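Local coordinates for putative uncharacterized protein PH0242 (Pyrococcus horikoshii, PDB 3VU1), which belongs to the archaeal AglB members of the oligosaccharyltransferase family, represented here by a C-terminal globular domain rich in beta strands, at residues G352-N357 with L375-G380; P363-R368 with I469-V474. All blocks are in the same frame, centred on the assembly; numbering follows the deposited sequence.

In the fold
Contacts 1 and 2 lie with their centres about 12 Å apart, on the same side of the chain's centre and within the Peripheral 2 domain. Their segments alternate along the chain in the order 352-357, 363-368, 375-380, 469-474, so the loop of contact 2 is part of the connection between the two strands of contact 1. Both reach one antiparallel sheet, in which strands 336-356 and 464-487 are neighbours. They also touch directly: V354 packs on P363 and I366, L377 on P473, and V356 CG2 lies against the backbone O of I366. Apolar packing by V354 and L377 therefore runs from the strand pair to the loop and strand 464-487, joining parts distant in sequence.

Contact 1 (G352-N357 with L375-G380); sequences GPVRVN and LELKVG
R355 and E376 form an antiparallel hydrogen-bonded pair between strands 336-356 and 372-381 of a large antiparallel sheet; both segments belong to the Peripheral 2 domain. The short axes of 354-356 and 375-380 approach to 4.7 Å and run at 170°, close to ideal antiparallel. Within the two segments, two backbone bonds make the pair: R355 N donates to E376 O (3.2 Å, nearly straight), and E376 N returns a bond to R355 O (2.8 Å). R355 O additionally meets the CA-H of L375. The next pair, V356 with L375, is non-hydrogen-bonded.

V354, L375 and L377 make the apolar contacts, while R355 and E376 bury more surface. V354 CG1, placed anti to its backbone N (chi1 -176°), reaches two leucine methyls, lying 3.7 Å from L375 CD1 and 3.8 Å from L377 CD2. V354 and L375 cross obliquely, whereas V354 and L377 run alongside each other. L375 CD1 also approaches V356 CG2, more loosely, at 4.3 Å, and so touches both valines. Beyond this pair of strands, L375 and L377 rest on V440 and I438 of strand 434-443.

The charged residues occupy the other face. There the R355 and E376 side chains cross, and the touch is made by the aliphatic CD of R355, 3.9 Å from E376 OE1. Their guanidinium and carboxylate planes are only 22° apart, yet R355 NE remains 5.1 Å from E376 OE1, which is not a salt bridge. E376 OE2 has a long, weak ion pair with R374.

The chemistry is thus divided: backbone bonds set the register, methyl groups fill the buried side, and the opposite charges of R355 and E376 probably add a modest electrostatic attraction without a direct bond.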
loop_
_atom_site.group_PDB
_atom_site.type_symbol
_atom_site.label_atom_id
_atom_site.label_comp_id
_atom_site.label_asym_id
_atom_site.label_seq_id
_atom_site.Cartn_x
_atom_site.Cartn_y
_atom_site.Cartn_z
ATOM N N GLY A 352 -10.626 -12.645 20.579
ATOM C CA GLY A 352 -11.954 -13.114 20.906
ATOM C C GLY A 352 -12.935 -11.971 20.804
ATOM O O GLY A 352 -12.541 -10.839 20.512
ATOM N N PRO A 353 -14.221 -12.246 21.081
ATOM C CA PRO A 353 -15.255 -11.216 20.954
ATOM C C PRO A 353 -15.083 -10.104 21.992
ATOM O O PRO A 353 -14.483 -10.309 23.025
ATOM C CB PRO A 353 -16.547 -11.998 21.197
ATOM C CG PRO A 353 -16.136 -13.102 22.121
ATOM C CD PRO A 353 -14.729 -13.468 21.738
ATOM N N VAL A 354 -15.619 -8.937 21.705
ATOM C CA VAL A 354 -15.492 -7.795 22.584
ATOM C C VAL A 354 -16.797 -7.605 23.372
ATOM O O VAL A 354 -17.890 -7.592 22.782
ATOM C CB VAL A 354 -15.204 -6.521 21.752
ATOM C CG1 VAL A 354 -14.967 -5.324 22.647
ATOM C CG2 VAL A 354 -14.005 -6.729 20.844
ATOM N N ARG A 355 -16.685 -7.438 24.692
ATOM C CA ARG A 355 -17.863 -7.172 25.538
ATOM C C ARG A 355 -17.885 -5.793 26.195
ATOM O O ARG A 355 -16.884 -5.331 26.748
ATOM C CB ARG A 355 -18.027 -8.260 26.604
ATOM C CG ARG A 355 -18.227 -9.645 26.012
ATOM C CD ARG A 355 -17.932 -10.782 26.985
ATOM N NE ARG A 355 -18.716 -11.955 26.605
ATOM C CZ ARG A 355 -18.261 -13.008 25.929
ATOM N NH1 ARG A 355 -16.973 -13.107 25.553
ATOM N NH2 ARG A 355 -19.123 -13.977 25.642
ATOM N N VAL A 356 -19.033 -5.136 26.111
ATOM C CA VAL A 356 -19.299 -3.971 26.933
ATOM C C VAL A 356 -20.410 -4.359 27.900
ATOM O O VAL A 356 -21.483 -4.806 27.456
ATOM C CB VAL A 356 -19.765 -2.753 26.113
ATOM C CG1 VAL A 356 -20.020 -1.576 27.042
ATOM C CG2 VAL A 356 -18.749 -2.395 25.042
ATOM N N ASN A 357 -20.143 -4.184 29.204
ATOM C CA ASN A 357 -21.076 -4.541 30.285
ATOM C C ASN A 357 -21.613 -5.942 30.056
ATOM O O ASN A 357 -22.786 -6.111 29.750
ATOM C CB ASN A 357 -22.243 -3.550 30.340
ATOM C CG ASN A 357 -21.829 -2.178 30.848
ATOM O OD1 ASN A 357 -21.088 -2.065 31.828
ATOM N ND2 ASN A 357 -22.327 -1.122 30.193
ATOM N N LEU A 375 -15.436 -2.929 29.804
ATOM C CA LEU A 375 -15.063 -3.325 28.457
ATOM C C LEU A 375 -14.058 -4.428 28.590
ATOM O O LEU A 375 -13.076 -4.265 29.319
ATOM C CB LEU A 375 -14.443 -2.131 27.733
ATOM C CG LEU A 375 -13.609 -2.306 26.456
ATOM C CD1 LEU A 375 -14.477 -2.697 25.262
ATOM C CD2 LEU A 375 -12.819 -1.026 26.173
ATOM N N GLU A 376 -14.313 -5.547 27.907
ATOM C CA GLU A 376 -13.451 -6.733 27.976
ATOM C C GLU A 376 -12.910 -7.136 26.604
ATOM O O GLU A 376 -13.672 -7.501 25.706
ATOM C CB GLU A 376 -14.189 -7.916 28.599
ATOM C CG GLU A 376 -14.598 -7.734 30.059
ATOM C CD GLU A 376 -15.986 -8.308 30.356
ATOM O OE1 GLU A 376 -16.167 -9.554 30.280
ATOM O OE2 GLU A 376 -16.906 -7.498 30.653
ATOM N N LEU A 377 -11.589 -7.063 26.459
ATOM C CA LEU A 377 -10.899 -7.361 25.209
ATOM C C LEU A 377 -9.914 -8.469 25.450
ATOM O O LEU A 377 -9.315 -8.555 26.517
ATOM C CB LEU A 377 -10.063 -6.172 24.748
ATOM C CG LEU A 377 -10.722 -4.821 24.619
ATOM C CD1 LEU A 377 -9.741 -3.719 24.958
ATOM C CD2 LEU A 377 -11.248 -4.657 23.212
ATOM N N LYS A 378 -9.734 -9.297 24.436
ATOM C CA LYS A 378 -8.622 -10.206 24.376
ATOM C C LYS A 378 -7.846 -9.832 23.107
ATOM O O LYS A 378 -8.396 -9.811 21.995
ATOM C CB LYS A 378 -9.112 -11.668 24.370
ATOM C CG LYS A 378 -8.992 -12.386 25.714
ATOM C CD LYS A 378 -10.303 -13.006 26.236
ATOM C CE LYS A 378 -11.012 -13.947 25.255
ATOM N NZ LYS A 378 -10.208 -15.136 24.842
ATOM N N VAL A 379 -6.568 -9.517 23.281
ATOM C CA VAL A 379 -5.734 -9.074 22.171
ATOM C C VAL A 379 -4.425 -9.850 22.097
ATOM O O VAL A 379 -3.852 -10.192 23.132
ATOM C CB VAL A 379 -5.487 -7.555 22.247
ATOM C CG1 VAL A 379 -4.808 -7.174 23.550
ATOM C CG2 VAL A 379 -4.690 -7.076 21.050
ATOM N N GLY A 380 -3.974 -10.136 20.875
ATOM C CA GLY A 380 -2.715 -10.860 20.637
ATOM C C GLY A 380 -1.627 -9.958 20.066
ATOM O O GLY A 380 -1.897 -9.144 19.177
#

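Contact 2 (P363-R368 with I469-V474); sequences PAYIMR and IRVEPV
Y365 lays one face of its ring against V471 where the loop 363-368 docks, through a single beta bridge, on strand 464-487. V471 CG2 stands 4.0 Å from the ring centroid and 24° off the normal, a CH-pi contact displaced toward the rim by CE2. The V471 rotamer sets this up: with CG1 anti to the backbone N (chi1 173°), CG2 is anti to the carbonyl carbon and meets the ring, while CG1 lies near M367 O. With I469 the ring is arranged differently, the Y365 and I469 side chains extending together, with Y365 CE1 3.9 Å from I469 CG2. I449 of helix 448-460 touches Y365, I469 and V471 alike, so this apolar cluster ties loop, strand and helix together.

At the other end I366 meets P473 at about a right angle, its CG1 3.5 Å from the ring carbon CD. A364 meets R470: its CB lies over one face of the guanidinium, 4.0 Å from R470 NH1, while R470 NE makes a salt bridge to D59.

Two backbone bonds fix the bridge. V471 N donates to A364 O at 2.7 Å, and I366 N to V471 O along a nearly straight path (171° at the hydrogen). In both, the donor is tilted from the acceptor's carbonyl plane. The backbones of R470 and E472 pair with T394 and R392 of strand 385-401. One water completes the contact, donating to P363 O (2.7 Å) and to E472 OE1 (3.2 Å).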
loop_
_atom_site.group_PDB
_atom_site.type_symbol
_atom_site.label_atom_id
_atom_site.label_comp_id
_atom_site.label_asym_id
_atom_site.label_seq_id
_atom_site.Cartn_x
_atom_site.Cartn_y
_atom_site.Cartn_z
ATOM N N PRO A 363 -16.906 -5.079 16.990
ATOM C CA PRO A 363 -15.529 -4.636 17.261
ATOM C C PRO A 363 -15.121 -3.436 16.421
ATOM O O PRO A 363 -14.082 -2.842 16.670
ATOM C CB PRO A 363 -14.662 -5.855 16.928
ATOM C CG PRO A 363 -15.579 -6.902 16.409
ATOM C CD PRO A 363 -16.910 -6.252 16.105
ATOM N N ALA A 364 -15.953 -3.060 15.462
ATOM C CA ALA A 364 -15.734 -1.849 14.681
ATOM C C ALA A 364 -16.474 -0.654 15.268
ATOM O O ALA A 364 -16.187 0.485 14.914
ATOM C CB ALA A 364 -16.158 -2.072 13.234
ATOM N N TYR A 365 -17.459 -0.925 16.124
ATOM C CA TYR A 365 -18.194 0.126 16.816
ATOM C C TYR A 365 -18.421 -0.292 18.271
ATOM O O TYR A 365 -19.493 -0.680 18.676
ATOM C CB TYR A 365 -19.487 0.469 16.091
ATOM C CG TYR A 365 -19.875 1.949 16.122
ATOM C CD1 TYR A 365 -20.082 2.643 14.941
ATOM C CD2 TYR A 365 -20.055 2.641 17.325
ATOM C CE1 TYR A 365 -20.459 3.970 14.939
ATOM C CE2 TYR A 365 -20.426 3.979 17.343
ATOM C CZ TYR A 365 -20.637 4.638 16.139
ATOM O OH TYR A 365 -21.003 5.974 16.090
ATOM N N ILE A 366 -17.346 -0.209 19.027
ATOM C CA ILE A 366 -17.251 -0.596 20.407
ATOM C C ILE A 366 -18.309 0.041 21.324
ATOM O O ILE A 366 -18.907 -0.660 22.136
ATOM C CB ILE A 366 -15.763 -0.413 20.842
ATOM C CG1 ILE A 366 -15.089 -1.768 20.917
ATOM C CG2 ILE A 366 -15.574 0.204 22.202
ATOM C CD1 ILE A 366 -15.770 -2.832 20.077
ATOM N N MET A 367 -18.559 1.344 21.184
ATOM C CA MET A 367 -19.523 2.058 22.032
ATOM C C MET A 367 -20.099 3.276 21.322
ATOM O O MET A 367 -19.400 3.927 20.519
ATOM C CB MET A 367 -18.871 2.559 23.308
ATOM C CG MET A 367 -18.149 1.539 24.166
ATOM S SD MET A 367 -17.370 2.388 25.559
ATOM C CE MET A 367 -18.736 2.453 26.718
ATOM N N ARG A 368 -21.367 3.589 21.612
ATOM C CA ARG A 368 -21.981 4.814 21.073
ATOM C C ARG A 368 -21.642 5.986 21.989
ATOM O O ARG A 368 -21.294 5.776 23.160
ATOM C CB ARG A 368 -23.488 4.676 20.867
ATOM C CG ARG A 368 -23.876 3.606 19.869
ATOM C CD ARG A 368 -25.360 3.650 19.562
ATOM N NE ARG A 368 -25.915 2.297 19.510
ATOM C CZ ARG A 368 -26.924 1.907 18.729
ATOM N NH1 ARG A 368 -27.520 2.760 17.895
ATOM N NH2 ARG A 368 -27.342 0.645 18.779
ATOM N N ILE A 469 -18.319 4.719 9.780
ATOM C CA ILE A 469 -17.798 5.351 10.982
ATOM C C ILE A 469 -17.470 4.219 11.927
ATOM O O ILE A 469 -18.280 3.325 12.105
ATOM C CB ILE A 469 -18.839 6.275 11.645
ATOM C CG1 ILE A 469 -19.085 7.502 10.767
ATOM C CG2 ILE A 469 -18.380 6.705 13.022
ATOM C CD1 ILE A 469 -20.331 8.297 11.107
ATOM N N ARG A 470 -16.293 4.244 12.535
ATOM C CA ARG A 470 -15.903 3.183 13.445
ATOM C C ARG A 470 -15.447 3.758 14.758
ATOM O O ARG A 470 -14.875 4.864 14.806
ATOM C CB ARG A 470 -14.751 2.378 12.859
ATOM C CG ARG A 470 -15.100 1.768 11.533
ATOM C CD ARG A 470 -14.032 0.819 11.096
ATOM N NE ARG A 470 -14.476 0.099 9.920
ATOM C CZ ARG A 470 -14.116 -1.145 9.645
ATOM N NH1 ARG A 470 -13.301 -1.796 10.471
ATOM N NH2 ARG A 470 -14.593 -1.718 8.555
ATOM N N VAL A 471 -15.677 2.998 15.820
ATOM C CA VAL A 471 -15.188 3.357 17.131
ATOM C C VAL A 471 -14.516 2.108 17.639
ATOM O O VAL A 471 -15.163 1.074 17.811
ATOM C CB VAL A 471 -16.318 3.820 18.067
ATOM C CG1 VAL A 471 -15.797 4.037 19.481
ATOM C CG2 VAL A 471 -16.941 5.094 17.513
ATOM N N GLU A 472 -13.208 2.203 17.858
ATOM C CA GLU A 472 -12.390 1.020 17.982
ATOM C C GLU A 472 -11.434 1.183 19.103
ATOM O O GLU A 472 -10.995 2.294 19.372
ATOM C CB GLU A 472 -11.595 0.789 16.704
ATOM C CG GLU A 472 -12.412 0.473 15.457
ATOM C CD GLU A 472 -11.520 0.219 14.259
ATOM O OE1 GLU A 472 -11.119 -0.940 14.066
ATOM O OE2 GLU A 472 -11.219 1.176 13.518
ATOM N N PRO A 473 -11.113 0.079 19.784
ATOM C CA PRO A 473 -10.061 0.114 20.765
ATOM C C PRO A 473 -8.714 -0.051 20.056
ATOM O O PRO A 473 -8.602 -0.843 19.126
ATOM C CB PRO A 473 -10.379 -1.078 21.639
ATOM C CG PRO A 473 -10.963 -2.046 20.688
ATOM C CD PRO A 473 -11.801 -1.214 19.768
ATOM N N VAL A 474 -7.721 0.728 20.468
ATOM C CA VAL A 474 -6.431 0.785 19.787
ATOM C C VAL A 474 -5.353 0.843 20.866
ATOM O O VAL A 474 -5.437 1.665 21.798
ATOM C CB VAL A 474 -6.344 2.023 18.838
ATOM C CG1 VAL A 474 -4.933 2.256 18.336
ATOM C CG2 VAL A 474 -7.275 1.860 17.652
HETATM O O HOH W 1 -11.558 -3.480 16.015
#